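Local coordinates for Cwp19 (Clostridioides difficile, PDB 5OQ3), which carries a TIM-barrel glycoside hydrolase domain, the part described here, and is probably a cell-wall hydrolase, perhaps an N-acetylmuramoyl-L-alanine amidase as a whole protein, at residues A29-T34 with M360-K365; S33-L38 with V70-P75; D39-K44 with E90-T95; H120-P125 with H188-F193. All blocks are in the same frame, centred on the assembly; numbering follows the deposited sequence. Where two conformers were deposited one is given.

Interaction 1: A29-T34 with M360-K365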
# COMPACT_ATOMS: atom_id res chain seq x y z
N ALA A 29 0.64 12.76 -3.48
CA ALA A 29 1.48 11.89 -2.64
C ALA A 29 2.50 11.16 -3.44
O ALA A 29 2.32 10.94 -4.61
CB ALA A 29 0.58 10.89 -1.91
N ALA A 30 3.57 10.78 -2.77
CA ALA A 30 4.53 9.85 -3.32
C ALA A 30 4.71 8.68 -2.35
O ALA A 30 4.89 8.90 -1.16
CB ALA A 30 5.85 10.53 -3.61
N TRP A 31 4.74 7.47 -2.91
CA TRP A 31 5.14 6.29 -2.16
C TRP A 31 6.65 6.29 -1.98
O TRP A 31 7.40 6.51 -2.95
CB TRP A 31 4.71 5.00 -2.89
CG TRP A 31 3.29 4.62 -2.72
CD1 TRP A 31 2.72 4.04 -1.63
CD2 TRP A 31 2.26 4.64 -3.72
NE1 TRP A 31 1.41 3.79 -1.86
CE2 TRP A 31 1.12 4.08 -3.15
CE3 TRP A 31 2.22 5.04 -5.06
CZ2 TRP A 31 -0.09 3.95 -3.85
CZ3 TRP A 31 1.05 4.88 -5.76
CH2 TRP A 31 -0.09 4.34 -5.15
N ILE A 32 7.08 6.02 -0.74
CA ILE A 32 8.48 5.80 -0.41
C ILE A 32 8.55 4.36 0.15
O ILE A 32 8.22 4.08 1.30
CB ILE A 32 8.95 6.84 0.64
CG1 ILE A 32 8.81 8.28 0.05
CG2 ILE A 32 10.38 6.58 1.11
CD1 ILE A 32 9.15 9.40 1.03
N SER A 33 8.93 3.45 -0.72
CA SER A 33 9.05 2.03 -0.44
C SER A 33 10.40 1.72 0.16
O SER A 33 11.44 2.22 -0.30
CB SER A 33 8.78 1.22 -1.70
OG SER A 33 8.78 -0.17 -1.41
N THR A 34 10.39 0.89 1.19
CA THR A 34 11.59 0.47 1.92
C THR A 34 11.97 -1.00 1.65
O THR A 34 13.10 -1.42 1.88
CB THR A 34 11.37 0.66 3.43
OG1 THR A 34 10.24 -0.12 3.83
CG2 THR A 34 11.13 2.10 3.76
N MET A 360 -1.39 9.55 -6.21
CA MET A 360 -0.23 9.01 -5.54
C MET A 360 0.70 8.45 -6.58
O MET A 360 0.25 7.76 -7.45
CB MET A 360 -0.61 7.94 -4.50
CG MET A 360 -1.62 8.35 -3.46
SD MET A 360 -1.38 7.44 -1.92
CE MET A 360 -2.29 8.47 -0.82
N TYR A 361 1.98 8.79 -6.49
CA TYR A 361 2.98 8.46 -7.51
C TYR A 361 3.85 7.27 -7.04
O TYR A 361 4.49 7.37 -5.99
CB TYR A 361 3.90 9.66 -7.79
CG TYR A 361 3.12 10.75 -8.50
CD1 TYR A 361 3.03 10.76 -9.88
CD2 TYR A 361 2.46 11.75 -7.81
CE1 TYR A 361 2.32 11.74 -10.53
CE2 TYR A 361 1.73 12.73 -8.47
CZ TYR A 361 1.66 12.70 -9.84
OH TYR A 361 0.94 13.65 -10.54
N PHE A 362 3.90 6.24 -7.86
CA PHE A 362 4.81 5.12 -7.65
C PHE A 362 6.00 5.27 -8.57
O PHE A 362 5.84 5.01 -9.75
CB PHE A 362 4.14 3.76 -7.84
CG PHE A 362 4.93 2.68 -7.14
CD1 PHE A 362 5.97 2.01 -7.79
CD2 PHE A 362 4.77 2.48 -5.78
CE1 PHE A 362 6.73 1.09 -7.13
CE2 PHE A 362 5.56 1.56 -5.11
CZ PHE A 362 6.54 0.87 -5.79
N SER A 363 7.18 5.65 -8.05
CA SER A 363 7.49 5.88 -6.65
C SER A 363 8.38 7.12 -6.54
O SER A 363 8.79 7.71 -7.54
CB SER A 363 8.13 4.65 -5.99
OG SER A 363 9.43 4.43 -6.49
N ALA A 364 8.71 7.48 -5.31
CA ALA A 364 9.50 8.68 -5.02
C ALA A 364 10.81 8.76 -5.78
O ALA A 364 11.17 9.86 -6.26
CB ALA A 364 9.76 8.76 -3.54
N LYS A 365 11.53 7.64 -5.92
CA LYS A 365 12.80 7.67 -6.63
C LYS A 365 12.66 8.15 -8.07
O LYS A 365 13.60 8.71 -8.65
CB LYS A 365 13.48 6.30 -6.59
CG LYS A 365 12.83 5.19 -7.41
CD LYS A 365 13.70 3.93 -7.29
CE LYS A 365 13.04 2.69 -7.87
NZ LYS A 365 12.84 2.80 -9.34
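Ala29 and Ala30 run parallel to Met360 and Tyr361 as neighbouring strands, in the seam where the first strand of the TIM barrel, 27-32, meets the last, 356-361. Tyr361 N donates to Ala29 O (2.9 Å) and Trp31 N to Tyr361 O (3.1 Å). Segment 360-365 then bends through the cis peptide between Phe362 and Ser363, yet it comes back far enough for Ala364 N, leading into helix 364-369, to reach Trp31 O at 2.9 Å.

Trp31 carries the inner side of the seam. Its CG stands beside the backbone N (chi1 -80°), and the six-membered ring reaches across strand 356-361. Met360 CB makes a CH-pi contact over one face of that ring, 3.8 Å from the centroid, while Phe362 approaches at the rim, its CB 3.6 Å from Trp31 CE3. The two aromatic rings meet obliquely, with planes 57° apart. Inside the barrel Trp31 also packs against Trp122 and His188. Ala29 CB lies beside Met360 on this same inner face.

On the outer face Ala30 and Ile32 turn toward helix 47-63, where Leu61 also receives Ala364; Ile32 CG1 lies 3.7 Å from Ala364 CB. Ser363 OG is bonded to Asp39, and the hydroxyl of Tyr361 to that of Tyr381. Nearer its own backbone, the Tyr361 ring brings an edge to a carbonyl already used by the sheet: CD2 sits 3.3 Å from Ala29 O.

Interaction 2: S33-L38 with V70-P75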
# COMPACT_ATOMS: atom_id res chain seq x y z
N SER A 33 8.93 3.45 -0.72
CA SER A 33 9.05 2.03 -0.44
C SER A 33 10.40 1.72 0.16
O SER A 33 11.44 2.22 -0.30
CB SER A 33 8.78 1.22 -1.70
OG SER A 33 8.78 -0.17 -1.41
N THR A 34 10.39 0.89 1.19
CA THR A 34 11.59 0.47 1.92
C THR A 34 11.97 -1.00 1.65
O THR A 34 13.10 -1.42 1.88
CB THR A 34 11.37 0.66 3.43
OG1 THR A 34 10.24 -0.12 3.83
CG2 THR A 34 11.13 2.10 3.76
N VAL A 35 11.04 -1.77 1.08
CA VAL A 35 11.33 -3.16 0.73
C VAL A 35 12.41 -3.17 -0.35
O VAL A 35 12.36 -2.39 -1.31
CB VAL A 35 10.05 -3.92 0.30
CG1 VAL A 35 9.57 -3.49 -1.08
CG2 VAL A 35 10.30 -5.43 0.32
N TYR A 36 13.43 -4.00 -0.15
CA TYR A 36 14.61 -4.02 -1.02
C TYR A 36 15.25 -2.63 -1.17
O TYR A 36 15.96 -2.37 -2.13
CB TYR A 36 14.28 -4.63 -2.38
CG TYR A 36 13.85 -6.05 -2.31
CD1 TYR A 36 14.70 -7.03 -1.76
CD2 TYR A 36 12.62 -6.46 -2.82
CE1 TYR A 36 14.32 -8.36 -1.70
CE2 TYR A 36 12.23 -7.79 -2.75
CZ TYR A 36 13.09 -8.72 -2.19
OH TYR A 36 12.74 -10.04 -2.13
N ASN A 37 15.04 -1.75 -0.18
CA ASN A 37 15.66 -0.42 -0.16
C ASN A 37 15.31 0.34 -1.45
O ASN A 37 16.12 1.06 -1.98
CB ASN A 37 17.18 -0.58 0.06
CG ASN A 37 17.48 -1.19 1.41
OD1 ASN A 37 17.49 -2.41 1.57
ND2 ASN A 37 17.62 -0.34 2.43
N LEU A 38 14.08 0.18 -1.94
CA LEU A 38 13.73 0.71 -3.27
C LEU A 38 13.89 2.24 -3.35
O LEU A 38 14.60 2.76 -4.21
CB LEU A 38 12.30 0.32 -3.65
CG LEU A 38 11.84 0.76 -5.04
CD1 LEU A 38 12.60 -0.04 -6.10
CD2 LEU A 38 10.31 0.66 -5.21
N VAL A 70 4.06 8.73 1.73
CA VAL A 70 3.43 7.44 2.11
C VAL A 70 4.59 6.45 2.28
O VAL A 70 5.18 5.97 1.28
CB VAL A 70 2.42 6.95 1.07
CG1 VAL A 70 1.76 5.66 1.56
CG2 VAL A 70 1.33 8.00 0.83
N VAL A 71 5.01 6.23 3.54
CA VAL A 71 6.30 5.60 3.83
C VAL A 71 6.08 4.21 4.40
O VAL A 71 5.32 4.07 5.36
CB VAL A 71 7.09 6.48 4.81
CG1 VAL A 71 8.44 5.84 5.11
CG2 VAL A 71 7.26 7.90 4.22
N GLN A 72 6.71 3.21 3.82
CA GLN A 72 6.52 1.79 4.16
C GLN A 72 7.24 1.44 5.44
O GLN A 72 8.42 1.16 5.44
CB GLN A 72 7.01 0.95 2.97
CG GLN A 72 6.60 -0.51 2.99
CD GLN A 72 7.01 -1.22 1.74
OE1 GLN A 72 8.04 -0.86 1.14
NE2 GLN A 72 6.26 -2.27 1.36
N VAL A 73 6.48 1.48 6.54
CA VAL A 73 7.00 1.21 7.87
C VAL A 73 7.00 -0.28 8.24
O VAL A 73 7.65 -0.67 9.19
CB VAL A 73 6.30 2.04 8.95
CG1 VAL A 73 6.44 3.54 8.69
CG2 VAL A 73 4.84 1.67 9.17
N ARG A 74 6.20 -1.06 7.50
CA ARG A 74 6.12 -2.55 7.66
C ARG A 74 6.20 -3.18 6.28
O ARG A 74 5.18 -3.57 5.71
CB ARG A 74 4.82 -2.95 8.33
CG ARG A 74 4.60 -4.44 8.53
CD ARG A 74 3.19 -4.69 9.00
NE ARG A 74 2.83 -6.10 9.05
CZ ARG A 74 2.94 -6.89 10.10
NH1 ARG A 74 3.46 -6.46 11.22
NH2 ARG A 74 2.46 -8.15 10.03
N PRO A 75 7.43 -3.29 5.74
CA PRO A 75 7.57 -3.95 4.45
C PRO A 75 7.49 -5.45 4.49
O PRO A 75 7.13 -6.05 3.47
CB PRO A 75 8.96 -3.53 4.00
CG PRO A 75 9.72 -3.26 5.24
CD PRO A 75 8.69 -2.63 6.14
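Ser33, Thr34 and Val35 converge on a single oxygen, OE1 of Gln72, just past the carboxyl end of strand 27-32. The Gln72 chain is extended, with CG anti to the backbone N (chi1 -166°), and carries its amide across to the loop. Ser33 OG donates to Gln72 OE1 at 2.7 Å. Thr34 N does so at 2.9 Å from within the carbonyl plane, whereas Val35 N comes from above that plane, 3.1 Å from Gln72 OE1. A fourth bond runs beside these three: Thr34 OG1 gives its hydrogen to the backbone oxygen, Gln72 O, at 2.7 Å. This is the tight, buried part, and Trp122 of the next strand packs against both Ser33 and Gln72.

The contact is looser toward Val35, which is partly exposed. There the pairing is apolar, Val35 CB to Pro75 CB at 3.9 Å, with Tyr91 packed on both residues. Pro75 CG also lies close to Thr34 OG1, which is thus held between the proline ring and the strand.

Three donors on OE1 leave little doubt which way round the Gln72 amide lies. They also bind the loop to strand 68-74 through a side chain where regular strand pairing has stopped.

Interaction 3: D39-K44 with E90-T95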
# COMPACT_ATOMS: atom_id res chain seq x y z
N ASP A 39 13.20 2.95 -2.46
CA ASP A 39 13.25 4.39 -2.41
C ASP A 39 14.11 4.95 -1.27
O ASP A 39 14.74 5.96 -1.45
CB ASP A 39 11.86 4.99 -2.24
CG ASP A 39 10.92 4.70 -3.40
OD1 ASP A 39 11.24 5.06 -4.54
OD2 ASP A 39 9.87 4.04 -3.22
N TRP A 40 14.05 4.32 -0.10
CA TRP A 40 14.80 4.75 1.08
C TRP A 40 14.88 3.55 2.06
O TRP A 40 13.90 2.78 2.12
CB TRP A 40 14.08 5.92 1.77
CG TRP A 40 14.80 6.41 2.98
CD1 TRP A 40 15.86 7.27 3.02
CD2 TRP A 40 14.59 5.96 4.32
NE1 TRP A 40 16.29 7.41 4.30
CE2 TRP A 40 15.53 6.62 5.12
CE3 TRP A 40 13.67 5.08 4.93
CZ2 TRP A 40 15.61 6.42 6.50
CZ3 TRP A 40 13.75 4.89 6.31
CH2 TRP A 40 14.73 5.53 7.07
N PRO A 41 15.96 3.38 2.82
CA PRO A 41 17.25 4.09 2.68
C PRO A 41 18.13 3.45 1.64
O PRO A 41 18.07 2.23 1.47
CB PRO A 41 17.86 3.93 4.07
CG PRO A 41 17.37 2.61 4.55
CD PRO A 41 15.97 2.46 3.97
N LYS A 42 18.95 4.25 0.96
CA LYS A 42 19.90 3.71 -0.01
C LYS A 42 21.04 3.02 0.74
O LYS A 42 21.58 2.02 0.26
CB LYS A 42 20.44 4.85 -0.87
CG LYS A 42 21.27 4.45 -2.07
CD LYS A 42 22.02 5.66 -2.63
CE LYS A 42 21.83 5.81 -4.14
NZ LYS A 42 22.32 4.65 -4.92
N THR A 43 21.42 3.57 1.90
CA THR A 43 22.56 3.08 2.68
C THR A 43 22.08 2.33 3.93
O THR A 43 21.15 2.78 4.59
CB THR A 43 23.44 4.27 3.13
OG1 THR A 43 23.82 5.05 1.98
CG2 THR A 43 24.69 3.80 3.86
N LYS A 44 22.70 1.18 4.22
CA LYS A 44 22.44 0.43 5.45
C LYS A 44 23.54 0.74 6.46
O LYS A 44 24.62 1.11 6.08
CB LYS A 44 22.41 -1.07 5.15
CG LYS A 44 21.23 -1.46 4.30
CD LYS A 44 21.36 -2.88 3.77
CE LYS A 44 20.38 -3.10 2.64
NZ LYS A 44 20.46 -4.45 2.03
N GLU A 90 15.01 -5.64 8.42
CA GLU A 90 16.32 -5.92 7.86
C GLU A 90 16.77 -4.85 6.88
O GLU A 90 17.96 -4.79 6.57
CB GLU A 90 16.29 -7.25 7.13
CG GLU A 90 15.57 -7.23 5.81
CD GLU A 90 15.09 -8.60 5.38
OE1 GLU A 90 15.72 -9.19 4.48
OE2 GLU A 90 14.11 -9.10 5.97
N TYR A 91 15.86 -4.01 6.39
CA TYR A 91 16.30 -3.05 5.35
C TYR A 91 17.05 -1.86 5.93
O TYR A 91 17.64 -1.11 5.18
CB TYR A 91 15.13 -2.63 4.45
CG TYR A 91 14.47 -3.86 3.82
CD1 TYR A 91 15.18 -4.66 2.92
CD2 TYR A 91 13.21 -4.29 4.21
CE1 TYR A 91 14.64 -5.82 2.42
CE2 TYR A 91 12.63 -5.45 3.67
CZ TYR A 91 13.35 -6.22 2.79
OH TYR A 91 12.79 -7.38 2.27
N LEU A 92 17.08 -1.70 7.25
CA LEU A 92 17.90 -0.67 7.89
C LEU A 92 19.36 -1.07 8.04
O LEU A 92 20.25 -0.23 7.87
CB LEU A 92 17.31 -0.32 9.27
CG LEU A 92 15.97 0.44 9.16
CD1 LEU A 92 15.16 0.34 10.44
CD2 LEU A 92 16.20 1.92 8.80
N THR A 93 19.59 -2.31 8.43
CA THR A 93 20.95 -2.81 8.77
C THR A 93 21.52 -3.99 7.92
O THR A 93 22.68 -4.22 7.90
CB THR A 93 20.98 -3.29 10.23
OG1 THR A 93 20.08 -4.40 10.36
CG2 THR A 93 20.57 -2.15 11.15
N GLY A 94 20.56 -4.69 7.27
CA GLY A 94 20.90 -5.94 6.56
C GLY A 94 20.48 -7.17 7.34
O GLY A 94 20.56 -8.26 6.81
N THR A 95 20.09 -7.02 8.61
CA THR A 95 19.75 -8.14 9.49
C THR A 95 18.40 -7.95 10.20
O THR A 95 18.24 -6.96 10.94
CB THR A 95 20.86 -8.32 10.56
OG1 THR A 95 22.11 -8.50 9.90
CG2 THR A 95 20.59 -9.51 11.48
O HOH W 1 18.63 -5.84 3.80
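Lys44 meets the carboxyl end of the short, weakly bonded helix 90-93 with its carbon chain instead of its charge, and no direct hydrogen bond joins the two segments. Its CA makes a CA-H...O contact with Leu92 O (3.3 Å), and CG lies 3.7 Å from Tyr91 O. From there the chain runs on extended, bringing CD alongside the backbone of Gly94. The ammonium group reaches the Glu90 carbonyl only through water: Lys44 NZ donates to water 1 at 2.9 Å, and that water donates to Glu90 O at 3.0 Å. Glu90 O also takes the hydrogen of Gly94 N.

Gly94 leaves helical geometry with phi 103°, a turn that suits glycine, and Thr93 OG1 accepts from Thr95 N (3.2 Å) in an ST turn at the helix's end.

Further in, the contact is apolar. Pro41 follows a cis peptide that folds its ring back over Trp40, with Pro41 CB above the centre of the indole. Pro41 CG then faces Tyr91 O at 3.8 Å, and Leu92 CD2 reaches Trp40 CH2 at 4.3 Å.

Gln50 of helix 47-63 bridges the two sides, its backbone O receiving Trp40 NE1 and its NE2 bonding to Leu92 O. Pro104 at the start of helix 104-114 touches both Trp40 and Leu92, which places this contact outside the barrel strands, between those two helices.

Interaction 4: H120-P125 with H188-F193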
# COMPACT_ATOMS: atom_id res chain seq x y z
N HIS A 120 1.73 9.40 5.86
CA HIS A 120 0.90 8.19 5.96
C HIS A 120 1.85 6.99 6.15
O HIS A 120 2.73 6.76 5.35
CB HIS A 120 0.03 7.96 4.73
CG HIS A 120 -1.05 8.98 4.56
ND1 HIS A 120 -2.19 8.73 3.84
CD2 HIS A 120 -1.18 10.25 5.05
CE1 HIS A 120 -2.96 9.80 3.86
NE2 HIS A 120 -2.38 10.74 4.58
N ALA A 121 1.65 6.25 7.23
CA ALA A 121 2.39 5.03 7.52
C ALA A 121 1.80 3.87 6.74
O ALA A 121 0.62 3.54 6.91
CB ALA A 121 2.32 4.74 9.02
N TRP A 122 2.63 3.27 5.87
CA TRP A 122 2.23 2.20 5.01
C TRP A 122 2.69 0.84 5.59
O TRP A 122 3.87 0.65 5.91
CB TRP A 122 2.77 2.48 3.62
CG TRP A 122 2.95 1.40 2.61
CD1 TRP A 122 2.30 0.18 2.54
CD2 TRP A 122 3.77 1.48 1.45
NE1 TRP A 122 2.74 -0.50 1.45
CE2 TRP A 122 3.64 0.26 0.77
CE3 TRP A 122 4.65 2.44 0.95
CZ2 TRP A 122 4.32 -0.02 -0.43
CZ3 TRP A 122 5.35 2.16 -0.22
CH2 TRP A 122 5.18 0.94 -0.89
N PHE A 123 1.73 -0.06 5.67
CA PHE A 123 1.91 -1.42 6.19
C PHE A 123 1.53 -2.46 5.14
O PHE A 123 0.52 -2.31 4.42
CB PHE A 123 1.00 -1.64 7.40
CG PHE A 123 1.20 -0.69 8.53
CD1 PHE A 123 0.58 0.58 8.56
CD2 PHE A 123 1.89 -1.08 9.67
CE1 PHE A 123 0.75 1.43 9.62
CE2 PHE A 123 2.07 -0.22 10.72
CZ PHE A 123 1.47 1.04 10.72
N ASN A 124 2.29 -3.57 5.10
CA ASN A 124 1.89 -4.78 4.38
C ASN A 124 1.34 -5.75 5.45
O ASN A 124 2.09 -6.16 6.32
CB ASN A 124 3.07 -5.33 3.59
CG ASN A 124 2.71 -6.59 2.84
OD1 ASN A 124 2.04 -7.49 3.38
ND2 ASN A 124 3.21 -6.70 1.59
N PRO A 125 0.03 -6.08 5.44
CA PRO A 125 -0.49 -6.83 6.57
C PRO A 125 0.02 -8.28 6.68
O PRO A 125 0.38 -8.70 7.79
CB PRO A 125 -2.02 -6.79 6.35
CG PRO A 125 -2.21 -6.41 4.93
CD PRO A 125 -1.03 -5.60 4.54
N HIS A 188 -1.98 3.40 5.76
CA HIS A 188 -2.13 3.00 4.38
C HIS A 188 -1.77 1.51 4.22
O HIS A 188 -0.70 1.09 4.71
CB HIS A 188 -1.17 3.82 3.55
CG HIS A 188 -1.20 3.58 2.07
ND1 HIS A 188 -1.93 4.37 1.22
CD2 HIS A 188 -0.52 2.71 1.29
CE1 HIS A 188 -1.72 3.98 -0.03
NE2 HIS A 188 -0.87 2.97 -0.01
N PHE A 189 -2.62 0.74 3.53
CA PHE A 189 -2.25 -0.60 3.05
C PHE A 189 -2.16 -0.54 1.54
O PHE A 189 -2.98 0.12 0.90
CB PHE A 189 -3.31 -1.69 3.41
CG PHE A 189 -3.46 -2.00 4.89
CD1 PHE A 189 -2.66 -1.46 5.92
CD2 PHE A 189 -4.42 -2.90 5.26
CE1 PHE A 189 -2.86 -1.81 7.25
CE2 PHE A 189 -4.59 -3.27 6.57
CZ PHE A 189 -3.82 -2.73 7.56
N ASP A 190 -1.19 -1.26 0.97
CA ASP A 190 -1.11 -1.41 -0.47
C ASP A 190 -1.88 -2.65 -0.92
O ASP A 190 -2.90 -3.02 -0.29
CB ASP A 190 0.33 -1.31 -0.99
CG ASP A 190 1.24 -2.41 -0.50
OD1 ASP A 190 1.14 -2.77 0.70
OD2 ASP A 190 2.14 -2.84 -1.26
N ASP A 191 -1.48 -3.31 -2.00
CA ASP A 191 -2.40 -4.13 -2.77
C ASP A 191 -2.30 -5.63 -2.51
O ASP A 191 -2.99 -6.38 -3.20
CB ASP A 191 -2.17 -3.86 -4.27
CG ASP A 191 -0.70 -4.02 -4.71
OD1 ASP A 191 0.21 -3.26 -4.26
OD2 ASP A 191 -0.45 -4.94 -5.53
N TYR A 192 -1.54 -6.05 -1.50
CA TYR A 192 -1.32 -7.47 -1.25
C TYR A 192 -2.26 -7.98 -0.17
O TYR A 192 -2.28 -7.49 0.96
CB TYR A 192 0.13 -7.79 -0.91
CG TYR A 192 1.11 -7.38 -1.97
CD1 TYR A 192 1.26 -8.13 -3.14
CD2 TYR A 192 1.89 -6.23 -1.83
CE1 TYR A 192 2.15 -7.75 -4.12
CE2 TYR A 192 2.79 -5.84 -2.82
CZ TYR A 192 2.92 -6.62 -3.94
OH TYR A 192 3.80 -6.23 -4.91
N PHE A 193 -3.04 -8.99 -0.55
CA PHE A 193 -3.97 -9.61 0.33
C PHE A 193 -3.72 -11.12 0.30
O PHE A 193 -2.61 -11.53 0.63
CB PHE A 193 -5.41 -9.15 -0.00
CG PHE A 193 -5.59 -7.69 0.20
CD1 PHE A 193 -5.81 -7.21 1.46
CD2 PHE A 193 -5.38 -6.80 -0.85
CE1 PHE A 193 -5.94 -5.89 1.69
CE2 PHE A 193 -5.50 -5.47 -0.63
CZ PHE A 193 -5.78 -5.00 0.64
O HOH W 2 -0.36 -8.46 2.70
O HOH W 3 3.95 -4.05 0.57
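Trp122 and His188 stand side by side on adjacent parallel strands of the barrel, 118-123 and 186-189, both pointing into its interior. In both, CG points away from the residue's own N (chi1 159° for Trp122), yet the rings are turned sharply against one another: the edge of the imidazole, led by CD2, points at the face of the indole's five-membered ring in a T-shaped pair with planes at 74°. His188 CD2 comes within 3.9 Å of Trp122 CG. Backbone bonds set this register, His188 N to Ala121 O and Phe123 N to His188 O.

Trp122 NE1 donates to Asp190 OD1 (2.9 Å) in the plane of its own ring, but meets the carboxylate from above. Asp190 OD2 is bonded to water 3, which accepts from Asn124 ND2. The Asn124 amide lies nearly parallel to the Tyr192 ring, 11° between planes, with ND2 3.7 Å from Tyr192 CD2; its OD1 accepts from Arg127 N and, through water 2, reaches Tyr192 O.

On the outer face, toward helices 165-181 and 214-236, Phe123 CB rests 3.9 Å from Phe189 CE1, and Pro125 CG sits over a face of Phe189.

His188 ND1 and His120 ND1 both bond to Tyr286 OH. Phe123 O and Asp190 N are buried without a partner, but Trp122 and water 3 hold the Asp190 carboxylate at the end where TIM-barrel enzymes keep their active sites.

Overall arrangement
Interactions 1, 2 and 4 belong to the eight-stranded parallel barrel: the centres of 1 and 2 are about 9 Å apart, those of 2 and 4 about 10 Å. Interaction 1 closes the barrel by joining strands 27-32 and 356-361, interaction 2 links the loop after 27-32 to strand 68-74, and interaction 4 pairs 118-123 with 186-189. Trp122 packs on Trp31 and Gln72, connecting these three. Interaction 3 lies further out, about 19 Å from interaction 4 between centres but about 9 Å from interaction 2, joined by the Asn37 ND2 to Tyr91 O bond. Along the chain 2 and 3 interleave and 4 follows; interaction 1 starts from the same stretch as 2 and reaches the last strand, enclosing 3 and 4.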